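Local coordinates for FBP protein (Leishmania major, PDB 5OEZ) that probably catalyses the magnesium-dependent hydrolysis of fructose 1,6-bisphosphate to fructose 6-phosphate and phosphate, as a homotetramer of the class 1 fructose-1,6-bisphosphatase family, at residues K278-L281 with L282-A285; G26-T29 with L30-M33; G223-P227 with W228-Y232; N78-F81 with K82-L86. All blocks are in the same frame, centred on the assembly; numbering follows the deposited sequence.

How the contacts relate
Along the chain the order is contact 2, contact 4, contact 3, contact 1. Contacts 2 and 4 belong to the N-terminal part, on helices 27-47 and 72-87, which follow each other in sequence and pack together: Leu31 CD1 lies 3.7 Å from Leu85 CD2, and both contacts reach the second subunit. Contacts 1 and 3 belong to the C-terminal part, their centres about 22 Å apart. Contact 1 sits nearest the middle of the chain. Contact 3 lies across that middle from contacts 2 and 4, about 44 Å from contact 2 between centres. The AMP site at contact 2 and the metal site at contact 1 have centres about 24 Å apart, consistent with allosteric rather than direct inhibition.

Contact 1: K278-L281 with L282-A285; sequences KLRL and LYEA
The carbonyl oxygen of Arg280 is gripped by two backbone amides from the first turn of the following helix. Ala285 N makes the shorter, almost straight bond, 2.9 Å to Arg280 O with an N-H...O angle of 178°; Glu284 N adds a bent one at 3.3 Å to the same oxygen, approaching from above the carbonyl plane. The bond from Ala285 spans five residues, so the turn is wider than a regular alpha-helical one. Arg280 is the N-cap residue where strand 279-280 hands over to helix 281-294, and Glu284 folds back across this junction: its OE1 accepts from Arg280 N at 3.2 Å, met on the anti side and 30° out of the carboxylate plane. With CG anti to its own carbonyl carbon and the chain extended beyond, Glu284 carries that oxygen past Leu279, whose CD2 lies 3.6 Å from OE1. Glu284 binds the second manganese in another structure of this protein, together with Glu97 and Asp118; in this apo chain it lies close to both. Arg280 NH1 forms only a long salt bridge to Glu284 OE1, at 3.9 Å, its stronger partner being Glu97. Arg280 CD approaches the Tyr283 ring obliquely, 3.8 Å from Tyr283 CD2.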
loop_
_atom_site.group_PDB
_atom_site.type_symbol
_atom_site.label_atom_id
_atom_site.label_comp_id
_atom_site.label_asym_id
_atom_site.label_seq_id
_atom_site.Cartn_x
_atom_site.Cartn_y
_atom_site.Cartn_z
ATOM N N LYS C 278 -3.042 0.095 -38.518
ATOM C CA LYS C 278 -3.664 0.619 -37.298
ATOM C C LYS C 278 -2.673 1.320 -36.387
ATOM O O LYS C 278 -2.970 2.402 -35.928
ATOM C CB LYS C 278 -4.356 -0.514 -36.538
ATOM C CG LYS C 278 -5.111 -0.156 -35.273
ATOM C CD LYS C 278 -5.941 -1.383 -34.937
ATOM C CE LYS C 278 -6.833 -1.143 -33.730
ATOM N NZ LYS C 278 -7.728 0.049 -33.851
ATOM N N LEU C 279 -1.485 0.750 -36.198
ATOM C CA LEU C 279 -0.558 1.255 -35.237
ATOM C C LEU C 279 0.294 2.364 -35.804
ATOM O O LEU C 279 0.727 2.321 -36.959
ATOM C CB LEU C 279 0.348 0.145 -34.714
ATOM C CG LEU C 279 -0.272 -1.033 -33.977
ATOM C CD1 LEU C 279 0.809 -1.784 -33.221
ATOM C CD2 LEU C 279 -1.400 -0.630 -33.045
ATOM N N ARG C 280 0.505 3.366 -34.959
ATOM C CA ARG C 280 1.419 4.455 -35.247
ATOM C C ARG C 280 2.868 3.979 -35.106
ATOM O O ARG C 280 3.201 3.318 -34.132
ATOM C CB ARG C 280 1.149 5.628 -34.312
ATOM C CG ARG C 280 0.083 6.542 -34.861
ATOM C CD ARG C 280 -0.343 7.667 -33.915
ATOM N NE ARG C 280 -1.840 7.835 -33.815
ATOM C CZ ARG C 280 -2.680 7.013 -33.165
ATOM N NH1 ARG C 280 -2.219 5.942 -32.548
ATOM N NH2 ARG C 280 -4.003 7.246 -33.133
ATOM N N LEU C 281 3.683 4.292 -36.107
ATOM C CA LEU C 281 5.086 3.878 -36.167
ATOM C C LEU C 281 5.953 4.398 -35.018
ATOM O O LEU C 281 6.572 3.613 -34.312
ATOM C CB LEU C 281 5.698 4.339 -37.490
ATOM C CG LEU C 281 7.150 3.965 -37.760
ATOM C CD1 LEU C 281 7.301 2.464 -37.840
ATOM C CD2 LEU C 281 7.609 4.605 -39.044
ATOM N N LEU C 282 5.974 5.710 -34.821
ATOM C CA LEU C 282 6.847 6.321 -33.822
ATOM C C LEU C 282 6.483 6.005 -32.378
ATOM O O LEU C 282 7.364 5.742 -31.552
ATOM C CB LEU C 282 6.846 7.837 -33.956
ATOM C CG LEU C 282 7.832 8.452 -34.940
ATOM C CD1 LEU C 282 7.770 9.969 -34.846
ATOM C CD2 LEU C 282 9.267 7.993 -34.713
ATOM N N TYR C 283 5.192 6.059 -32.085
ATOM C CA TYR C 283 4.716 5.992 -30.720
ATOM C C TYR C 283 4.541 4.563 -30.182
ATOM O O TYR C 283 4.640 4.362 -28.976
ATOM C CB TYR C 283 3.400 6.751 -30.599
ATOM C CG TYR C 283 3.466 8.175 -31.087
ATOM C CD1 TYR C 283 3.979 9.194 -30.282
ATOM C CD2 TYR C 283 2.993 8.515 -32.334
ATOM C CE1 TYR C 283 4.023 10.510 -30.736
ATOM C CE2 TYR C 283 3.035 9.820 -32.789
ATOM C CZ TYR C 283 3.551 10.811 -31.983
ATOM O OH TYR C 283 3.584 12.095 -32.449
ATOM N N GLU C 284 4.270 3.596 -31.070
ATOM C CA GLU C 284 3.884 2.224 -30.697
ATOM C C GLU C 284 4.684 1.157 -31.440
ATOM O O GLU C 284 5.351 0.345 -30.808
ATOM C CB GLU C 284 2.387 1.979 -30.964
ATOM C CG GLU C 284 1.451 2.933 -30.227
ATOM C CD GLU C 284 0.016 2.924 -30.749
ATOM O OE1 GLU C 284 -0.226 2.624 -31.943
ATOM O OE2 GLU C 284 -0.894 3.243 -29.954
ATOM N N ALA C 285 4.587 1.122 -32.769
ATOM C CA ALA C 285 5.152 -0.001 -33.527
ATOM C C ALA C 285 6.693 -0.090 -33.473
ATOM O O ALA C 285 7.233 -1.161 -33.232
ATOM C CB ALA C 285 4.662 0.033 -34.969
#

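Contact 2: G26-T29 with L30-M33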
loop_
_atom_site.group_PDB
_atom_site.type_symbol
_atom_site.label_atom_id
_atom_site.label_comp_id
_atom_site.label_asym_id
_atom_site.label_seq_id
_atom_site.Cartn_x
_atom_site.Cartn_y
_atom_site.Cartn_z
ATOM N N GLY C 26 25.069 10.904 -17.448
ATOM C CA GLY C 26 23.943 10.591 -16.553
ATOM C C GLY C 26 22.573 11.090 -16.993
ATOM O O GLY C 26 21.611 10.998 -16.230
ATOM N N ASP C 27 22.483 11.625 -18.212
ATOM C CA ASP C 27 21.205 12.043 -18.795
ATOM C C ASP C 27 20.198 10.889 -18.811
ATOM O O ASP C 27 19.031 11.072 -18.488
ATOM C CB ASP C 27 21.391 12.566 -20.233
ATOM C CG ASP C 27 21.705 14.061 -20.294
ATOM O OD1 ASP C 27 22.470 14.554 -19.431
ATOM O OD2 ASP C 27 21.181 14.740 -21.220
ATOM N N PHE C 28 20.661 9.694 -19.150
ATOM C CA PHE C 28 19.765 8.556 -19.325
ATOM C C PHE C 28 19.149 8.117 -17.990
ATOM O O PHE C 28 17.971 7.735 -17.931
ATOM C CB PHE C 28 20.480 7.382 -20.028
ATOM C CG PHE C 28 19.551 6.266 -20.435
ATOM C CD1 PHE C 28 18.540 6.496 -21.347
ATOM C CD2 PHE C 28 19.683 4.990 -19.896
ATOM C CE1 PHE C 28 17.669 5.480 -21.710
ATOM C CE2 PHE C 28 18.822 3.972 -20.251
ATOM C CZ PHE C 28 17.812 4.214 -21.166
ATOM N N THR C 29 19.948 8.161 -16.932
ATOM C CA THR C 29 19.474 7.876 -15.592
ATOM C C THR C 29 18.340 8.819 -15.199
ATOM O O THR C 29 17.304 8.373 -14.690
ATOM C CB THR C 29 20.645 7.971 -14.602
ATOM O OG1 THR C 29 21.615 6.982 -14.945
ATOM C CG2 THR C 29 20.201 7.714 -13.159
ATOM N N LEU C 30 18.534 10.115 -15.425
ATOM C CA LEU C 30 17.503 11.094 -15.095
ATOM C C LEU C 30 16.247 10.861 -15.920
ATOM O O LEU C 30 15.139 10.950 -15.387
ATOM C CB LEU C 30 18.006 12.532 -15.254
ATOM C CG LEU C 30 19.191 12.985 -14.390
ATOM C CD1 LEU C 30 19.387 14.493 -14.502
ATOM C CD2 LEU C 30 19.031 12.581 -12.939
ATOM N N LEU C 31 16.413 10.535 -17.206
ATOM C CA LEU C 31 15.273 10.186 -18.051
ATOM C C LEU C 31 14.477 8.999 -17.477
ATOM O O LEU C 31 13.261 9.054 -17.370
ATOM C CB LEU C 31 15.732 9.854 -19.470
ATOM C CG LEU C 31 14.636 9.540 -20.490
ATOM C CD1 LEU C 31 13.953 10.830 -20.900
ATOM C CD2 LEU C 31 15.223 8.859 -21.717
ATOM N N MET C 32 15.173 7.929 -17.129
ATOM C CA MET C 32 14.514 6.749 -16.591
ATOM C C MET C 32 13.888 6.982 -15.224
ATOM O O MET C 32 12.890 6.345 -14.917
ATOM C CB MET C 32 15.442 5.531 -16.586
ATOM C CG MET C 32 15.799 5.032 -17.986
ATOM S SD MET C 32 14.377 4.782 -19.074
ATOM C CE MET C 32 13.262 3.776 -18.067
ATOM N N MET C 33 14.453 7.887 -14.419
ATOM C CA MET C 33 13.787 8.311 -13.179
ATOM C C MET C 33 12.453 8.937 -13.472
ATOM O O MET C 33 11.457 8.651 -12.790
ATOM C CB MET C 33 14.581 9.363 -12.412
ATOM C CG MET C 33 15.118 8.929 -11.077
ATOM S SD MET C 33 16.886 8.633 -11.138
ATOM C CE MET C 33 17.729 10.135 -11.578
#
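The first turns of helix 27-47 form part of the AMP site, and Gly26, at the N-cap, through Thr29 all bind the nucleotide in another structure of this protein. Gly26, which is poorly ordered here, opens the helix; its O takes a weak bond from Leu30 N. Regular backbone bonds follow, such as Met32 N to Phe28 O at 2.9 Å. The side-chain contact centres on the Phe28 ring. Met32 lies beside it, pointing the same way, and sets its CG over one face, 4.0 Å from the ring centroid in a CH-pi contact. The bend at chi2 (-50°) brings Met32 SD obliquely to the same ring, a Met-aromatic contact with SD 4.1 Å from Phe28 CZ. Leu31 CD2 reaches Phe28 CD1 at 4.1 Å. One turn on, Met33 curls back so that its CE meets Thr29 CG2 at 3.8 Å. Ile16 of helix 12-18 and Tyr113, both AMP-binding too, pack on Phe28, while Thr29, Leu30 and Met33 meet the second subunit. Within the stretch the side chains meet by apolar and sulfur-aromatic packing, so Phe28 is probably held in the nucleotide site by dispersion and weak electrostatics.

Contact 3: G223-P227 with W228-Y232; sequences GKWEP and WFKEY
Phe229 and Trp225 meet edge to face where the loop after strand 214-216 enters helix 227-238, with Glu226 at the N-cap. From Phe229 CB, 3.7 Å from Glu226 O, the side chain runs out with CG anti to the backbone N (chi1 -166°), which swings the ring towards Trp225. CD2 makes the closest approach, 3.6 Å from Trp225 CE3, and CE2 follows over the six-membered ring at 4.0 Å from Trp225 CZ3. The two planes are almost perpendicular, at 86°, and the centroids are 5.0 Å apart: a T-shaped pair in which Phe229 gives the edge and Trp225 the face. Tyr222 and Pro269 also pack on Trp225, while Phe229 touches Cys267 of strand 265-268.

Glu226 O starts the helix. Lys230 N donates to it at 3.2 Å, and Phe229 N adds a weak, bent bond. The aliphatic part of Lys230 passes the edge of the Trp225 indole, while its CE approaches Trp225 O. Trp228 has its CG between the backbone N and the carbonyl carbon (chi1 73°), which turns the indole back towards the cap residue; its ring packs on Phe334 and Arg335 of helix 325-338. With carboxylate and indole planes well inclined to each other, Trp228 NE1 gives Glu226 OE1 a weak hydrogen bond of 3.3 Å.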
loop_
_atom_site.group_PDB
_atom_site.type_symbol
_atom_site.label_atom_id
_atom_site.label_comp_id
_atom_site.label_asym_id
_atom_site.label_seq_id
_atom_site.Cartn_x
_atom_site.Cartn_y
_atom_site.Cartn_z
ATOM N N GLY C 223 -13.575 -10.431 -42.523
ATOM C CA GLY C 223 -14.037 -10.024 -43.837
ATOM C C GLY C 223 -13.330 -8.831 -44.472
ATOM O O GLY C 223 -13.468 -8.610 -45.663
ATOM N N LYS C 224 -12.587 -8.062 -43.680
ATOM C CA LYS C 224 -11.859 -6.897 -44.143
ATOM C C LYS C 224 -10.393 -7.205 -44.468
ATOM O O LYS C 224 -9.696 -6.342 -45.003
ATOM C CB LYS C 224 -11.898 -5.814 -43.061
ATOM C CG LYS C 224 -13.282 -5.200 -42.825
ATOM C CD LYS C 224 -13.396 -4.360 -41.523
ATOM C CE LYS C 224 -14.125 -5.018 -40.369
ATOM N NZ LYS C 224 -14.539 -4.055 -39.309
ATOM N N TRP C 225 -9.931 -8.416 -44.164
ATOM C CA TRP C 225 -8.535 -8.775 -44.369
ATOM C C TRP C 225 -8.185 -9.107 -45.811
ATOM O O TRP C 225 -9.052 -9.449 -46.598
ATOM C CB TRP C 225 -8.180 -10.003 -43.542
ATOM C CG TRP C 225 -8.193 -9.805 -42.082
ATOM C CD1 TRP C 225 -8.074 -8.627 -41.400
ATOM C CD2 TRP C 225 -8.287 -10.833 -41.097
ATOM N NE1 TRP C 225 -8.115 -8.862 -40.051
ATOM C CE2 TRP C 225 -8.243 -10.208 -39.840
ATOM C CE3 TRP C 225 -8.429 -12.225 -41.159
ATOM C CZ2 TRP C 225 -8.313 -10.920 -38.657
ATOM C CZ3 TRP C 225 -8.499 -12.930 -39.980
ATOM C CH2 TRP C 225 -8.439 -12.280 -38.746
ATOM N N GLU C 226 -6.893 -9.046 -46.112
ATOM C CA GLU C 226 -6.347 -9.464 -47.395
ATOM C C GLU C 226 -6.446 -10.980 -47.499
ATOM O O GLU C 226 -6.303 -11.668 -46.484
ATOM C CB GLU C 226 -4.874 -9.037 -47.527
ATOM C CG GLU C 226 -4.699 -7.536 -47.689
ATOM C CD GLU C 226 -3.251 -7.142 -47.913
ATOM O OE1 GLU C 226 -2.451 -7.183 -46.948
ATOM O OE2 GLU C 226 -2.910 -6.765 -49.054
ATOM N N PRO C 227 -6.682 -11.509 -48.709
ATOM C CA PRO C 227 -6.839 -12.969 -48.849
ATOM C C PRO C 227 -5.686 -13.814 -48.296
ATOM O O PRO C 227 -5.940 -14.830 -47.672
ATOM C CB PRO C 227 -6.986 -13.160 -50.362
ATOM C CG PRO C 227 -7.629 -11.894 -50.828
ATOM C CD PRO C 227 -7.131 -10.791 -49.923
ATOM N N TRP C 228 -4.444 -13.403 -48.508
ATOM C CA TRP C 228 -3.326 -14.183 -48.002
ATOM C C TRP C 228 -3.369 -14.361 -46.470
ATOM O O TRP C 228 -3.009 -15.413 -45.964
ATOM C CB TRP C 228 -1.991 -13.606 -48.442
ATOM C CG TRP C 228 -1.554 -12.326 -47.756
ATOM C CD1 TRP C 228 -1.662 -11.062 -48.243
ATOM C CD2 TRP C 228 -0.895 -12.208 -46.479
ATOM N NE1 TRP C 228 -1.123 -10.162 -47.351
ATOM C CE2 TRP C 228 -0.655 -10.839 -46.257
ATOM C CE3 TRP C 228 -0.494 -13.129 -45.504
ATOM C CZ2 TRP C 228 -0.016 -10.365 -45.099
ATOM C CZ3 TRP C 228 0.129 -12.667 -44.371
ATOM C CH2 TRP C 228 0.363 -11.294 -44.173
ATOM N N PHE C 229 -3.838 -13.343 -45.751
ATOM C CA PHE C 229 -3.926 -13.410 -44.305
ATOM C C PHE C 229 -5.110 -14.255 -43.826
ATOM O O PHE C 229 -5.022 -14.910 -42.785
ATOM C CB PHE C 229 -3.964 -12.011 -43.676
ATOM C CG PHE C 229 -3.725 -12.020 -42.185
ATOM C CD1 PHE C 229 -2.426 -12.071 -41.676
ATOM C CD2 PHE C 229 -4.789 -12.016 -41.301
ATOM C CE1 PHE C 229 -2.202 -12.091 -40.298
ATOM C CE2 PHE C 229 -4.569 -12.057 -39.932
ATOM C CZ PHE C 229 -3.269 -12.084 -39.428
ATOM N N LYS C 230 -6.205 -14.256 -44.575
ATOM C CA LYS C 230 -7.294 -15.196 -44.296
ATOM C C LYS C 230 -6.792 -16.618 -44.419
ATOM O O LYS C 230 -7.107 -17.466 -43.590
ATOM C CB LYS C 230 -8.458 -15.002 -45.256
ATOM C CG LYS C 230 -9.177 -13.676 -45.123
ATOM C CD LYS C 230 -10.355 -13.640 -46.086
ATOM C CE LYS C 230 -11.083 -12.317 -46.028
ATOM N NZ LYS C 230 -12.012 -12.204 -47.167
ATOM N N GLU C 231 -6.014 -16.879 -45.467
ATOM C CA GLU C 231 -5.472 -18.219 -45.678
ATOM C C GLU C 231 -4.565 -18.657 -44.545
ATOM O O GLU C 231 -4.618 -19.803 -44.127
ATOM C CB GLU C 231 -4.742 -18.306 -47.021
ATOM C CG GLU C 231 -5.694 -18.214 -48.203
ATOM C CD GLU C 231 -4.995 -18.231 -49.558
ATOM O OE1 GLU C 231 -3.814 -18.698 -49.660
ATOM O OE2 GLU C 231 -5.666 -17.819 -50.546
ATOM N N TYR C 232 -3.749 -17.738 -44.063
ATOM C CA TYR C 232 -2.844 -18.010 -42.954
ATOM C C TYR C 232 -3.628 -18.375 -41.701
ATOM O O TYR C 232 -3.329 -19.366 -41.031
ATOM C CB TYR C 232 -1.937 -16.801 -42.693
ATOM C CG TYR C 232 -1.218 -16.811 -41.351
ATOM C CD1 TYR C 232 -0.282 -17.786 -41.053
ATOM C CD2 TYR C 232 -1.471 -15.836 -40.388
ATOM C CE1 TYR C 232 0.384 -17.786 -39.847
ATOM C CE2 TYR C 232 -0.820 -15.840 -39.167
ATOM C CZ TYR C 232 0.109 -16.812 -38.900
ATOM O OH TYR C 232 0.790 -16.809 -37.691
#

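Contact 4: N78-F81 with K82-L86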
loop_
_atom_site.group_PDB
_atom_site.type_symbol
_atom_site.label_atom_id
_atom_site.label_comp_id
_atom_site.label_asym_id
_atom_site.label_seq_id
_atom_site.Cartn_x
_atom_site.Cartn_y
_atom_site.Cartn_z
ATOM N N ASN C 78 -1.185 11.651 -19.683
ATOM C CA ASN C 78 -0.436 12.521 -20.577
ATOM C C ASN C 78 0.257 13.634 -19.803
ATOM O O ASN C 78 1.453 13.866 -19.974
ATOM C CB ASN C 78 -1.351 13.116 -21.642
ATOM C CG ASN C 78 -0.573 13.795 -22.747
ATOM O OD1 ASN C 78 0.383 13.233 -23.285
ATOM N ND2 ASN C 78 -0.952 15.017 -23.069
ATOM N N ILE C 79 -0.503 14.292 -18.936
ATOM C CA ILE C 79 0.001 15.349 -18.057
ATOM C C ILE C 79 1.219 14.900 -17.227
ATOM O O ILE C 79 2.195 15.649 -17.085
ATOM C CB ILE C 79 -1.116 15.839 -17.103
ATOM C CG1 ILE C 79 -2.138 16.671 -17.884
ATOM C CG2 ILE C 79 -0.555 16.687 -15.949
ATOM C CD1 ILE C 79 -3.437 16.928 -17.147
ATOM N N ALA C 80 1.138 13.687 -16.681
ATOM C CA ALA C 80 2.187 13.127 -15.835
ATOM C C ALA C 80 3.476 12.920 -16.602
ATOM O O ALA C 80 4.524 13.456 -16.227
ATOM C CB ALA C 80 1.727 11.811 -15.236
ATOM N N PHE C 81 3.396 12.172 -17.696
ATOM C CA PHE C 81 4.571 11.959 -18.552
ATOM C C PHE C 81 5.245 13.264 -18.962
ATOM O O PHE C 81 6.462 13.374 -18.873
ATOM C CB PHE C 81 4.231 11.146 -19.791
ATOM C CG PHE C 81 4.492 9.675 -19.644
ATOM C CD1 PHE C 81 5.774 9.181 -19.757
ATOM C CD2 PHE C 81 3.446 8.781 -19.427
ATOM C CE1 PHE C 81 6.026 7.823 -19.631
ATOM C CE2 PHE C 81 3.683 7.423 -19.309
ATOM C CZ PHE C 81 4.977 6.940 -19.411
ATOM N N LYS C 82 4.461 14.245 -19.381
ATOM C CA LYS C 82 5.028 15.513 -19.844
ATOM C C LYS C 82 5.688 16.292 -18.737
ATOM O O LYS C 82 6.758 16.864 -18.942
ATOM C CB LYS C 82 3.971 16.396 -20.518
ATOM C CG LYS C 82 3.451 15.832 -21.819
ATOM C CD LYS C 82 2.562 16.796 -22.607
ATOM C CE LYS C 82 1.623 17.661 -21.786
ATOM N NZ LYS C 82 0.721 18.374 -22.731
ATOM N N ALA C 83 5.046 16.333 -17.572
ATOM C CA ALA C 83 5.551 17.133 -16.460
ATOM C C ALA C 83 6.885 16.601 -15.955
ATOM O O ALA C 83 7.849 17.360 -15.788
ATOM C CB ALA C 83 4.542 17.176 -15.334
ATOM N N TYR C 84 6.954 15.293 -15.753
ATOM C CA TYR C 84 8.159 14.683 -15.245
ATOM C C TYR C 84 9.284 14.636 -16.281
ATOM O O TYR C 84 10.443 14.847 -15.928
ATOM C CB TYR C 84 7.851 13.295 -14.636
ATOM C CG TYR C 84 6.957 13.391 -13.401
ATOM C CD1 TYR C 84 7.376 14.093 -12.274
ATOM C CD2 TYR C 84 5.687 12.804 -13.368
ATOM C CE1 TYR C 84 6.556 14.212 -11.160
ATOM C CE2 TYR C 84 4.866 12.913 -12.253
ATOM C CZ TYR C 84 5.310 13.610 -11.151
ATOM O OH TYR C 84 4.513 13.734 -10.046
ATOM N N LEU C 85 8.963 14.377 -17.551
ATOM C CA LEU C 85 9.995 14.332 -18.604
ATOM C C LEU C 85 10.592 15.704 -18.869
ATOM O O LEU C 85 11.805 15.825 -18.971
ATOM C CB LEU C 85 9.464 13.734 -19.907
ATOM C CG LEU C 85 9.196 12.228 -19.909
ATOM C CD1 LEU C 85 8.370 11.835 -21.121
ATOM C CD2 LEU C 85 10.493 11.439 -19.879
ATOM N N LEU C 86 9.758 16.731 -18.959
ATOM C CA LEU C 86 10.256 18.090 -19.197
ATOM C C LEU C 86 11.128 18.609 -18.050
ATOM O O LEU C 86 12.095 19.316 -18.298
ATOM C CB LEU C 86 9.103 19.060 -19.499
ATOM C CG LEU C 86 8.396 18.847 -20.853
ATOM C CD1 LEU C 86 7.139 19.712 -20.954
ATOM C CD2 LEU C 86 9.322 19.112 -22.040
#
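Asn78 and Lys82, one turn apart on helix 72-87, lay their side chains obliquely across each other. The bend of Lys82 at chi3 (-38°) brings its CE to 3.9 Å and its NZ to 3.8 Å from Asn78 ND2, alongside the nitrogen end of the amide. On the face towards the protein core, Phe81 and Leu85 lie side by side and point the same way, and Leu85 CD1 sits at the edge of the Phe81 ring, 4.0 Å from Phe81 CD1.

Tyr84 leans over the preceding turn, with CD2 at 3.2 Å from Ala80 O, an oblique approach to its ring. The same carbonyl takes the backbone bond from Tyr84 N at 3.1 Å. The other backbone bonds continue the regular alpha-helical pattern, among them Lys82 N to Asn78 O.

Further out, Glu99 OE2 takes a salt bridge from Lys82 NZ and a hydrogen bond from Asn78 ND2, while Asn78 OD1 accepts from Ser96 OG of strand 91-96 and Glu98, a ligand of the first manganese in another structure of this protein, stands beside the amide. The ring of Phe117 on strand 113-121 meets that of Phe81, Ile42 of helix 27-47 packs on Phe81 as well, and Tyr84 OH is hydrogen-bonded to Pro9 O of the second subunit.

The chemistry thus divides by face: two bonded ends should limit rotation of the Asn78 amide, and the charge of Lys82 is probably balanced by the shared carboxylate, whereas the side chains of Phe81 and Leu85 meet by apolar contact, over a backbone bond from Leu85 N to Phe81 O.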